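Long-range contacts in glycosyltransferase (Streptomyces viridochromogenes, PDB 2IUY), which takes part in avilamycin A biosynthesis as a retaining family GT-4 glycosyltransferase, probably transferring a sugar from a nucleotide-activated donor: residues 147-153 with 259-264; 161-167 with 230-236; 8-13 with 32-36. All coordinates share one frame; numbering follows the deposited sequence.

Interaction 1. Residues 147-153 with 259-264; sequences VDPARYR and SEAAVS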
loop_
_atom_site.group_PDB
_atom_site.type_symbol
_atom_site.label_atom_id
_atom_site.label_comp_id
_atom_site.label_asym_id
_atom_site.label_seq_id
_atom_site.Cartn_x
_atom_site.Cartn_y
_atom_site.Cartn_z
ATOM N N VAL A 147 -2.257 0.176 -8.662
ATOM C CA VAL A 147 -3.525 0.736 -8.367
ATOM C C VAL A 147 -4.443 0.492 -9.595
ATOM O O VAL A 147 -4.033 0.696 -10.735
ATOM C CB VAL A 147 -3.327 2.231 -7.923
ATOM C CG1 VAL A 147 -2.966 3.209 -9.063
ATOM C CG2 VAL A 147 -4.389 2.641 -7.049
ATOM N N ASP A 148 -5.665 0.018 -9.344
ATOM C CA ASP A 148 -6.687 -0.134 -10.387
ATOM C C ASP A 148 -7.610 1.087 -10.350
ATOM O O ASP A 148 -8.423 1.248 -9.398
ATOM C CB ASP A 148 -7.466 -1.434 -10.129
ATOM C CG ASP A 148 -8.581 -1.698 -11.148
ATOM O OD1 ASP A 148 -8.735 -0.958 -12.154
ATOM O OD2 ASP A 148 -9.313 -2.691 -10.926
ATOM N N PRO A 149 -7.522 1.933 -11.390
ATOM C CA PRO A 149 -8.347 3.125 -11.423
ATOM C C PRO A 149 -9.831 2.846 -11.255
ATOM O O PRO A 149 -10.520 3.705 -10.681
ATOM C CB PRO A 149 -8.057 3.760 -12.791
ATOM C CG PRO A 149 -6.782 3.084 -13.295
ATOM C CD PRO A 149 -6.619 1.808 -12.550
ATOM N N ALA A 150 -10.318 1.678 -11.698
ATOM C CA ALA A 150 -11.748 1.319 -11.554
ATOM C C ALA A 150 -12.163 1.275 -10.099
ATOM O O ALA A 150 -13.320 1.423 -9.786
ATOM C CB ALA A 150 -12.091 -0.047 -12.258
ATOM N N ARG A 151 -11.224 1.051 -9.195
ATOM C CA ARG A 151 -11.547 0.983 -7.768
ATOM C C ARG A 151 -11.608 2.368 -7.131
ATOM O O ARG A 151 -11.983 2.480 -5.958
ATOM C CB ARG A 151 -10.538 0.111 -7.004
ATOM C CG ARG A 151 -10.714 -1.392 -7.237
ATOM C CD ARG A 151 -10.177 -2.267 -6.092
ATOM N NE ARG A 151 -10.277 -3.693 -6.453
ATOM C CZ ARG A 151 -11.271 -4.542 -6.146
ATOM N NH1 ARG A 151 -12.323 -4.161 -5.435
ATOM N NH2 ARG A 151 -11.216 -5.809 -6.576
ATOM N N TYR A 152 -11.193 3.395 -7.877
ATOM C CA TYR A 152 -11.092 4.758 -7.346
ATOM C C TYR A 152 -11.986 5.713 -8.117
ATOM O O TYR A 152 -12.495 5.382 -9.215
ATOM C CB TYR A 152 -9.620 5.247 -7.277
ATOM C CG TYR A 152 -8.838 4.312 -6.363
ATOM C CD1 TYR A 152 -8.760 4.532 -4.973
ATOM C CD2 TYR A 152 -8.269 3.145 -6.880
ATOM C CE1 TYR A 152 -8.099 3.611 -4.142
ATOM C CE2 TYR A 152 -7.625 2.238 -6.061
ATOM C CZ TYR A 152 -7.540 2.474 -4.719
ATOM O OH TYR A 152 -6.881 1.523 -3.983
ATOM N N ARG A 153 -12.180 6.891 -7.531
ATOM C CA ARG A 153 -12.956 7.918 -8.185
ATOM C C ARG A 153 -12.204 8.432 -9.411
ATOM O O ARG A 153 -10.973 8.640 -9.390
ATOM C CB ARG A 153 -13.297 9.066 -7.236
ATOM C CG ARG A 153 -14.126 8.708 -6.038
ATOM C CD ARG A 153 -15.596 8.412 -6.353
ATOM N NE ARG A 153 -16.289 8.031 -5.119
ATOM C CZ ARG A 153 -16.825 6.837 -4.875
ATOM N NH1 ARG A 153 -16.825 5.881 -5.807
ATOM N NH2 ARG A 153 -17.427 6.611 -3.699
ATOM N N SER A 259 -0.182 6.124 -4.425
ATOM C CA SER A 259 -0.810 5.721 -5.687
ATOM C C SER A 259 -2.316 5.909 -5.622
ATOM O O SER A 259 -2.948 6.273 -6.624
ATOM C CB SER A 259 -0.423 4.267 -6.088
ATOM O OG SER A 259 -0.816 3.372 -5.061
ATOM N N GLU A 260 -2.884 5.676 -4.436
ATOM C CA GLU A 260 -4.324 5.851 -4.169
ATOM C C GLU A 260 -4.777 7.295 -4.290
ATOM O O GLU A 260 -5.764 7.561 -4.953
ATOM C CB GLU A 260 -4.710 5.274 -2.803
ATOM C CG GLU A 260 -4.579 3.758 -2.879
ATOM C CD GLU A 260 -5.145 3.026 -1.711
ATOM O OE1 GLU A 260 -4.652 3.243 -0.598
ATOM O OE2 GLU A 260 -6.086 2.208 -1.928
ATOM N N ALA A 261 -4.064 8.210 -3.639
ATOM C CA ALA A 261 -4.371 9.621 -3.775
ATOM C C ALA A 261 -4.296 10.034 -5.231
ATOM O O ALA A 261 -5.225 10.598 -5.755
ATOM C CB ALA A 261 -3.420 10.480 -2.863
ATOM N N ALA A 262 -3.184 9.731 -5.902
ATOM C CA ALA A 262 -2.942 10.293 -7.217
ATOM C C ALA A 262 -3.917 9.742 -8.256
ATOM O O ALA A 262 -4.474 10.492 -9.074
ATOM C CB ALA A 262 -1.484 10.044 -7.630
ATOM N N VAL A 263 -4.167 8.453 -8.231
ATOM C CA VAL A 263 -5.157 7.889 -9.173
ATOM C C VAL A 263 -6.569 8.439 -8.863
ATOM O O VAL A 263 -7.456 8.384 -9.717
ATOM C CB VAL A 263 -5.157 6.393 -9.133
ATOM C CG1 VAL A 263 -6.083 5.905 -7.982
ATOM C CG2 VAL A 263 -5.647 5.828 -10.452
ATOM N N SER A 264 -6.780 8.952 -7.646
ATOM C CA SER A 264 -8.062 9.612 -7.324
ATOM C C SER A 264 -8.004 11.104 -7.670
ATOM O O SER A 264 -8.916 11.846 -7.312
ATOM C CB SER A 264 -8.445 9.474 -5.848
ATOM O OG SER A 264 -8.418 8.120 -5.421
HETATM O O HOH W 1 -11.028 7.633 -4.744
#
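Residues 147-153, a loop with a 3-10 turn at 149-151, run beside residues 259-264, at the C-terminal part of helix 256-263; the CA atoms of Arg153 and Ser264 come within 5.2 Å. Val263 is the hub. Val263 CG1 lies 3.6 Å from Tyr152 CG, and the two side chains cross at about a right angle. Val263 CG1 also meets Val147 CG2 at 3.8 Å, tip to tip. The other methyl, Val263 CG2, lies 3.9 Å from Pro149 CB. Tyr152 CG stands anti to the carbonyl carbon (chi1 -60°), which sends the ring past Val263 to Glu260. Tyr152 OH donates to Glu260 OE2, but the modelled 2.3 Å is doubtful as a bond length. The carboxylate is turned 77° from the ring plane. Its other oxygen, OE1, forms a salt bridge with Arg225. A water at the ring edge accepts from Arg153 N and donates to Ser264 OG at 2.7 Å. Ser264 OG in turn donates to Glu260 O at 2.8 Å. Arg153 sends its guanidinium away to Glu223 and Asp227. Glu260 is one of the residues that bind UDP, with Arg225 and Thr256 close by, so the contact includes part of the nucleotide site of a GT-B glycosyltransferase, empty in this model.

Interaction 2. Residues 161-167 with 230-236; sequences KEDFLLF and ASAHAVL
The Phe164 ring carries Ala232 over one face, with Ala232 CA 4.1 Å from the ring centroid in a CH-pi contact. Ser231 OG sits at the ring edge, near its plane, 3.3 Å from Phe164 CZ; this hydroxyl is hydrogen-bonded to Asp227 O. Phe164 CG lies between its own N and carbonyl carbon (chi1 70°), which turns the ring back over the chain at Ala232. The His233 ring has Glu162 O at its edge, and a water joins that oxygen to His233 ND1. Leu165 CD2 approaches the imidazole obliquely, the two side chains lying side by side. Lys161 curls in at chi2, and Lys161 NZ donates to Ala230 O at 2.6 Å and Ala232 O at 2.9 Å. Glu162 N meets Ser231 O in the carbonyl plane, nearly straight at 174°. These bonds tie the loop to the exit of helix 222-231. His233 N then bonds to Phe164 O, and parallel pairing follows. Leu236 N donates to Leu166 O at 2.9 Å; the bond from Leu166 N to Ala234 O is weak. Leu166 CD2 and Val235 CG2 pack alongside each other. Strands 165-168 and 234-237 are the two middle strands of the six-stranded parallel sheet, between strands 191-194 and 268-270. Helices 177-187 and 295-303 cover the face that bears Leu165.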
loop_
_atom_site.group_PDB
_atom_site.type_symbol
_atom_site.label_atom_id
_atom_site.label_comp_id
_atom_site.label_asym_id
_atom_site.label_seq_id
_atom_site.Cartn_x
_atom_site.Cartn_y
_atom_site.Cartn_z
ATOM N N LYS A 161 -13.673 19.333 -5.078
ATOM C CA LYS A 161 -12.468 19.504 -4.270
ATOM C C LYS A 161 -12.806 20.260 -2.985
ATOM O O LYS A 161 -13.563 21.238 -3.009
ATOM C CB LYS A 161 -11.366 20.238 -5.057
ATOM C CG LYS A 161 -10.554 19.329 -6.009
ATOM C CD LYS A 161 -10.017 18.083 -5.264
ATOM C CE LYS A 161 -8.910 17.342 -6.026
ATOM N NZ LYS A 161 -8.445 16.177 -5.221
ATOM N N GLU A 162 -12.295 19.768 -1.853
ATOM C CA GLU A 162 -12.477 20.463 -0.591
ATOM C C GLU A 162 -11.166 21.154 -0.205
ATOM O O GLU A 162 -10.155 21.048 -0.886
ATOM C CB GLU A 162 -12.968 19.516 0.505
ATOM C CG GLU A 162 -14.229 18.711 0.196
ATOM C CD GLU A 162 -15.463 19.576 0.006
ATOM O OE1 GLU A 162 -15.521 20.688 0.584
ATOM O OE2 GLU A 162 -16.387 19.151 -0.727
ATOM N N ASP A 163 -11.178 21.866 0.902
ATOM C CA ASP A 163 -10.018 22.681 1.259
ATOM C C ASP A 163 -9.126 21.965 2.221
ATOM O O ASP A 163 -8.039 22.447 2.508
ATOM C CB ASP A 163 -10.455 24.025 1.839
ATOM C CG ASP A 163 -10.796 25.046 0.743
ATOM O OD1 ASP A 163 -9.987 25.178 -0.224
ATOM O OD2 ASP A 163 -11.855 25.717 0.854
ATOM N N PHE A 164 -9.588 20.813 2.715
ATOM C CA PHE A 164 -8.870 20.068 3.765
ATOM C C PHE A 164 -7.661 19.307 3.177
ATOM O O PHE A 164 -7.722 18.853 2.023
ATOM C CB PHE A 164 -9.825 19.158 4.556
ATOM C CG PHE A 164 -10.360 17.942 3.770
ATOM C CD1 PHE A 164 -9.612 16.746 3.668
ATOM C CD2 PHE A 164 -11.614 17.992 3.154
ATOM C CE1 PHE A 164 -10.100 15.651 2.970
ATOM C CE2 PHE A 164 -12.093 16.907 2.438
ATOM C CZ PHE A 164 -11.334 15.736 2.334
ATOM N N LEU A 165 -6.576 19.201 3.959
ATOM C CA LEU A 165 -5.462 18.248 3.668
ATOM C C LEU A 165 -5.823 16.888 4.296
ATOM O O LEU A 165 -6.755 16.823 5.098
ATOM C CB LEU A 165 -4.124 18.768 4.161
ATOM C CG LEU A 165 -3.716 20.176 3.661
ATOM C CD1 LEU A 165 -2.288 20.619 4.131
ATOM C CD2 LEU A 165 -3.842 20.286 2.141
ATOM N N LEU A 166 -5.175 15.808 3.891
ATOM C CA LEU A 166 -5.662 14.492 4.302
ATOM C C LEU A 166 -4.515 13.605 4.712
ATOM O O LEU A 166 -3.559 13.453 3.952
ATOM C CB LEU A 166 -6.454 13.785 3.199
ATOM C CG LEU A 166 -6.887 12.338 3.503
ATOM C CD1 LEU A 166 -7.970 12.262 4.586
ATOM C CD2 LEU A 166 -7.413 11.651 2.219
ATOM N N PHE A 167 -4.621 13.028 5.917
ATOM C CA PHE A 167 -3.681 12.029 6.329
ATOM C C PHE A 167 -4.468 10.721 6.426
ATOM O O PHE A 167 -5.495 10.676 7.078
ATOM C CB PHE A 167 -3.021 12.409 7.674
ATOM C CG PHE A 167 -2.185 11.320 8.255
ATOM C CD1 PHE A 167 -0.793 11.319 8.084
ATOM C CD2 PHE A 167 -2.787 10.269 8.987
ATOM C CE1 PHE A 167 -0.004 10.258 8.631
ATOM C CE2 PHE A 167 -2.012 9.230 9.524
ATOM C CZ PHE A 167 -0.607 9.246 9.338
ATOM N N ALA A 230 -10.295 11.482 -3.081
ATOM C CA ALA A 230 -10.605 12.311 -4.254
ATOM C C ALA A 230 -10.855 13.821 -3.912
ATOM O O ALA A 230 -10.505 14.710 -4.667
ATOM C CB ALA A 230 -11.874 11.728 -4.930
ATOM N N SER A 231 -11.532 14.074 -2.803
ATOM C CA SER A 231 -11.976 15.416 -2.459
ATOM C C SER A 231 -10.854 16.209 -1.762
ATOM O O SER A 231 -10.860 17.452 -1.752
ATOM C CB SER A 231 -13.240 15.325 -1.581
ATOM O OG SER A 231 -12.982 14.672 -0.350
ATOM N N ALA A 232 -9.848 15.518 -1.223
ATOM C CA ALA A 232 -8.833 16.252 -0.461
ATOM C C ALA A 232 -8.078 17.244 -1.331
ATOM O O ALA A 232 -7.757 16.949 -2.469
ATOM C CB ALA A 232 -7.856 15.285 0.238
ATOM N N HIS A 233 -7.700 18.390 -0.768
ATOM C CA HIS A 233 -6.774 19.277 -1.467
ATOM C C HIS A 233 -5.408 18.582 -1.765
ATOM O O HIS A 233 -4.836 18.694 -2.862
ATOM C CB HIS A 233 -6.628 20.595 -0.678
ATOM C CG HIS A 233 -5.788 21.619 -1.374
ATOM N ND1 HIS A 233 -6.329 22.616 -2.154
ATOM C CD2 HIS A 233 -4.445 21.776 -1.451
ATOM C CE1 HIS A 233 -5.359 23.348 -2.677
ATOM N NE2 HIS A 233 -4.203 22.855 -2.275
ATOM N N ALA A 234 -4.879 17.854 -0.780
ATOM C CA ALA A 234 -3.637 17.128 -0.972
ATOM C C ALA A 234 -3.604 16.070 0.085
ATOM O O ALA A 234 -4.285 16.193 1.088
ATOM C CB ALA A 234 -2.356 18.056 -0.858
ATOM N N VAL A 235 -2.814 15.027 -0.168
ATOM C CA VAL A 235 -2.575 13.976 0.824
ATOM C C VAL A 235 -1.161 14.176 1.348
ATOM O O VAL A 235 -0.275 14.553 0.604
ATOM C CB VAL A 235 -2.787 12.556 0.194
ATOM C CG1 VAL A 235 -2.091 11.459 1.020
ATOM C CG2 VAL A 235 -4.313 12.276 0.048
ATOM N N LEU A 236 -0.975 13.940 2.633
ATOM C CA LEU A 236 0.294 14.112 3.316
ATOM C C LEU A 236 0.766 12.717 3.738
ATOM O O LEU A 236 0.107 12.013 4.538
ATOM C CB LEU A 236 0.102 15.018 4.543
ATOM C CG LEU A 236 -0.585 16.386 4.366
ATOM C CD1 LEU A 236 -0.473 17.246 5.694
ATOM C CD2 LEU A 236 -0.026 17.192 3.169
HETATM O O HOH W 2 -8.845 21.816 -3.177
#

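Interaction 3. Residues 8-13 with 32-36; sequences LVNIPL and IQWVV
Ile11 and Ile32 make the closest apolar contact here, their side chains crossing at about a right angle. Ile11 CG2 lies 3.7 Å from Ile32 CG2, and the ends of the two chains also meet, CD1 of Ile11 to CD1 of Ile32 at 3.8 Å. Ile11 CG1 stands anti to the backbone N (chi1 -177°), which leaves CG2 turned to the helix. Asn10 comes next. Asn10 OD1 rests 3.6 Å from Gln33 CG and 3.9 Å from Val36 CG2, with Ile32 CG2 at 4.0 Å. The oxygen thus faces aliphatic carbons of Ile32, Gln33 and Val36. Leu8 and Val36 slide past each other in opposite directions, with Leu8 CD1 4.0 Å from Val36 CG1.

In the next shell, Asn10 ND2 donates to Gly54 O, which fixes the turn of the amide and leaves OD1 on the helix side. The backbone of Leu8 pairs with Phe51 and Leu53 in strand 49-53, and Val9 pairs with His89 and His91. Val36 also packs on Leu52, and Ile32 on Phe113. The contact joins strand 5-9 and helix 31-45 of the beta-alpha-beta unit that strand 49-53 completes. Gln33 adjoins Gly30, which binds UDP just before the helix.

The touching surfaces are mostly aliphatic, with the Asn10 amide set among them. The helix meets the strand end through packing of aliphatic groups, with no polar bond between the two segments. Asn10 OD1 is the exception in kind: it is a buried carbonyl oxygen with no hydrogen-bond partner in the model. Leaving OD1 without a partner probably carries some energetic cost; the bond to Gly54 O satisfies ND2 and holds the amide in this orientation.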
loop_
_atom_site.group_PDB
_atom_site.type_symbol
_atom_site.label_atom_id
_atom_site.label_comp_id
_atom_site.label_asym_id
_atom_site.label_seq_id
_atom_site.Cartn_x
_atom_site.Cartn_y
_atom_site.Cartn_z
ATOM N N LEU A 8 -2.515 -16.281 -4.769
ATOM C CA LEU A 8 -2.133 -15.004 -4.156
ATOM C C LEU A 8 -2.415 -15.117 -2.697
ATOM O O LEU A 8 -3.576 -15.297 -2.356
ATOM C CB LEU A 8 -2.987 -13.834 -4.653
ATOM C CG LEU A 8 -2.664 -13.118 -5.947
ATOM C CD1 LEU A 8 -3.705 -11.947 -6.136
ATOM C CD2 LEU A 8 -1.173 -12.668 -5.971
ATOM N N VAL A 9 -1.385 -14.969 -1.846
ATOM C CA VAL A 9 -1.544 -15.225 -0.424
ATOM C C VAL A 9 -1.533 -13.895 0.236
ATOM O O VAL A 9 -0.497 -13.222 0.300
ATOM C CB VAL A 9 -0.422 -16.179 0.212
ATOM C CG1 VAL A 9 -0.867 -16.673 1.597
ATOM C CG2 VAL A 9 -0.172 -17.416 -0.672
ATOM N N ASN A 10 -2.716 -13.496 0.699
ATOM C CA ASN A 10 -2.890 -12.301 1.492
ATOM C C ASN A 10 -2.368 -12.592 2.874
ATOM O O ASN A 10 -2.337 -13.756 3.297
ATOM C CB ASN A 10 -4.393 -11.980 1.605
ATOM C CG ASN A 10 -4.667 -10.746 2.419
ATOM O OD1 ASN A 10 -4.039 -9.710 2.210
ATOM N ND2 ASN A 10 -5.632 -10.827 3.330
ATOM N N ILE A 11 -2.010 -11.524 3.583
ATOM C CA ILE A 11 -1.577 -11.579 4.988
ATOM C C ILE A 11 -2.806 -11.916 5.853
ATOM O O ILE A 11 -3.768 -11.126 5.901
ATOM C CB ILE A 11 -0.940 -10.225 5.444
ATOM C CG1 ILE A 11 -0.440 -10.324 6.888
ATOM C CG2 ILE A 11 -1.960 -9.028 5.317
ATOM C CD1 ILE A 11 0.457 -9.128 7.321
ATOM N N PRO A 12 -2.815 -13.116 6.487
ATOM C CA PRO A 12 -4.000 -13.538 7.299
ATOM C C PRO A 12 -4.119 -12.788 8.648
ATOM O O PRO A 12 -3.295 -12.973 9.544
ATOM C CB PRO A 12 -3.805 -15.067 7.486
ATOM C CG PRO A 12 -2.573 -15.440 6.747
ATOM C CD PRO A 12 -1.769 -14.158 6.432
ATOM N N LEU A 13 -5.131 -11.927 8.762
ATOM C CA LEU A 13 -5.303 -11.090 9.906
ATOM C C LEU A 13 -6.782 -11.015 10.223
ATOM O O LEU A 13 -7.598 -10.839 9.332
ATOM C CB LEU A 13 -4.810 -9.647 9.617
ATOM C CG LEU A 13 -3.294 -9.362 9.538
ATOM C CD1 LEU A 13 -2.999 -7.861 9.235
ATOM C CD2 LEU A 13 -2.594 -9.773 10.859
ATOM N N ILE A 32 -1.803 -3.777 2.864
ATOM C CA ILE A 32 -1.478 -4.992 2.075
ATOM C C ILE A 32 -2.661 -5.588 1.299
ATOM O O ILE A 32 -2.510 -6.089 0.163
ATOM C CB ILE A 32 -0.805 -6.126 2.927
ATOM C CG1 ILE A 32 0.592 -5.676 3.402
ATOM C CG2 ILE A 32 -0.735 -7.480 2.135
ATOM C CD1 ILE A 32 1.222 -6.613 4.512
ATOM N N GLN A 33 -3.829 -5.523 1.933
ATOM C CA GLN A 33 -5.070 -6.081 1.417
ATOM C C GLN A 33 -5.541 -5.293 0.197
ATOM O O GLN A 33 -6.050 -5.871 -0.743
ATOM C CB GLN A 33 -6.133 -6.096 2.517
ATOM C CG GLN A 33 -5.780 -6.984 3.689
ATOM C CD GLN A 33 -5.142 -6.228 4.888
ATOM O OE1 GLN A 33 -4.570 -5.137 4.744
ATOM N NE2 GLN A 33 -5.245 -6.816 6.058
ATOM N N TRP A 34 -5.350 -3.978 0.221
ATOM C CA TRP A 34 -5.561 -3.134 -0.942
ATOM C C TRP A 34 -4.559 -3.488 -2.063
ATOM O O TRP A 34 -4.934 -3.612 -3.217
ATOM C CB TRP A 34 -5.497 -1.620 -0.578
ATOM C CG TRP A 34 -6.868 -1.147 -0.105
ATOM C CD1 TRP A 34 -7.228 -0.761 1.157
ATOM C CD2 TRP A 34 -8.057 -1.111 -0.897
ATOM N NE1 TRP A 34 -8.588 -0.487 1.194
ATOM C CE2 TRP A 34 -9.112 -0.683 -0.060
ATOM C CE3 TRP A 34 -8.329 -1.372 -2.250
ATOM C CZ2 TRP A 34 -10.409 -0.492 -0.537
ATOM C CZ3 TRP A 34 -9.626 -1.208 -2.716
ATOM C CH2 TRP A 34 -10.647 -0.783 -1.860
ATOM N N VAL A 35 -3.303 -3.689 -1.706
ATOM C CA VAL A 35 -2.301 -4.081 -2.731
ATOM C C VAL A 35 -2.768 -5.327 -3.464
ATOM O O VAL A 35 -2.732 -5.384 -4.685
ATOM C CB VAL A 35 -0.891 -4.287 -2.140
ATOM C CG1 VAL A 35 0.104 -4.774 -3.233
ATOM C CG2 VAL A 35 -0.391 -2.972 -1.480
ATOM N N VAL A 36 -3.181 -6.333 -2.715
ATOM C CA VAL A 36 -3.557 -7.645 -3.271
ATOM C C VAL A 36 -4.796 -7.525 -4.173
ATOM O O VAL A 36 -4.861 -8.152 -5.202
ATOM C CB VAL A 36 -3.783 -8.676 -2.116
ATOM C CG1 VAL A 36 -4.201 -10.031 -2.660
ATOM C CG2 VAL A 36 -2.490 -8.835 -1.282
#

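How the interactions relate
Interaction 2 lies in the sheet of strand 165-168, and interaction 1 packs beside it; interaction 3 lies at strand 5-9 of the other sheet. Interaction 2 is nested in the chain between the segments of interaction 1, and their centres lie 14 Å apart. Ala261 CB packs on Val235 CG2 at 3.5 Å where helix 256-263 packs against strand 234-237. Interaction 1 lies between the two parallel sheets of the GT-B fold and touches interaction 3 through Trp34: Trp34 CG is 3.9 Å from Glu260 OE2. Trp34 makes a cation-pi contact with Arg225. Interactions 2 and 3 do not touch, nearest atoms about 12 Å apart. Glu260 of interaction 1 and its salt-bridge partner Arg225 bind UDP, and Gly30 adjoins interaction 3.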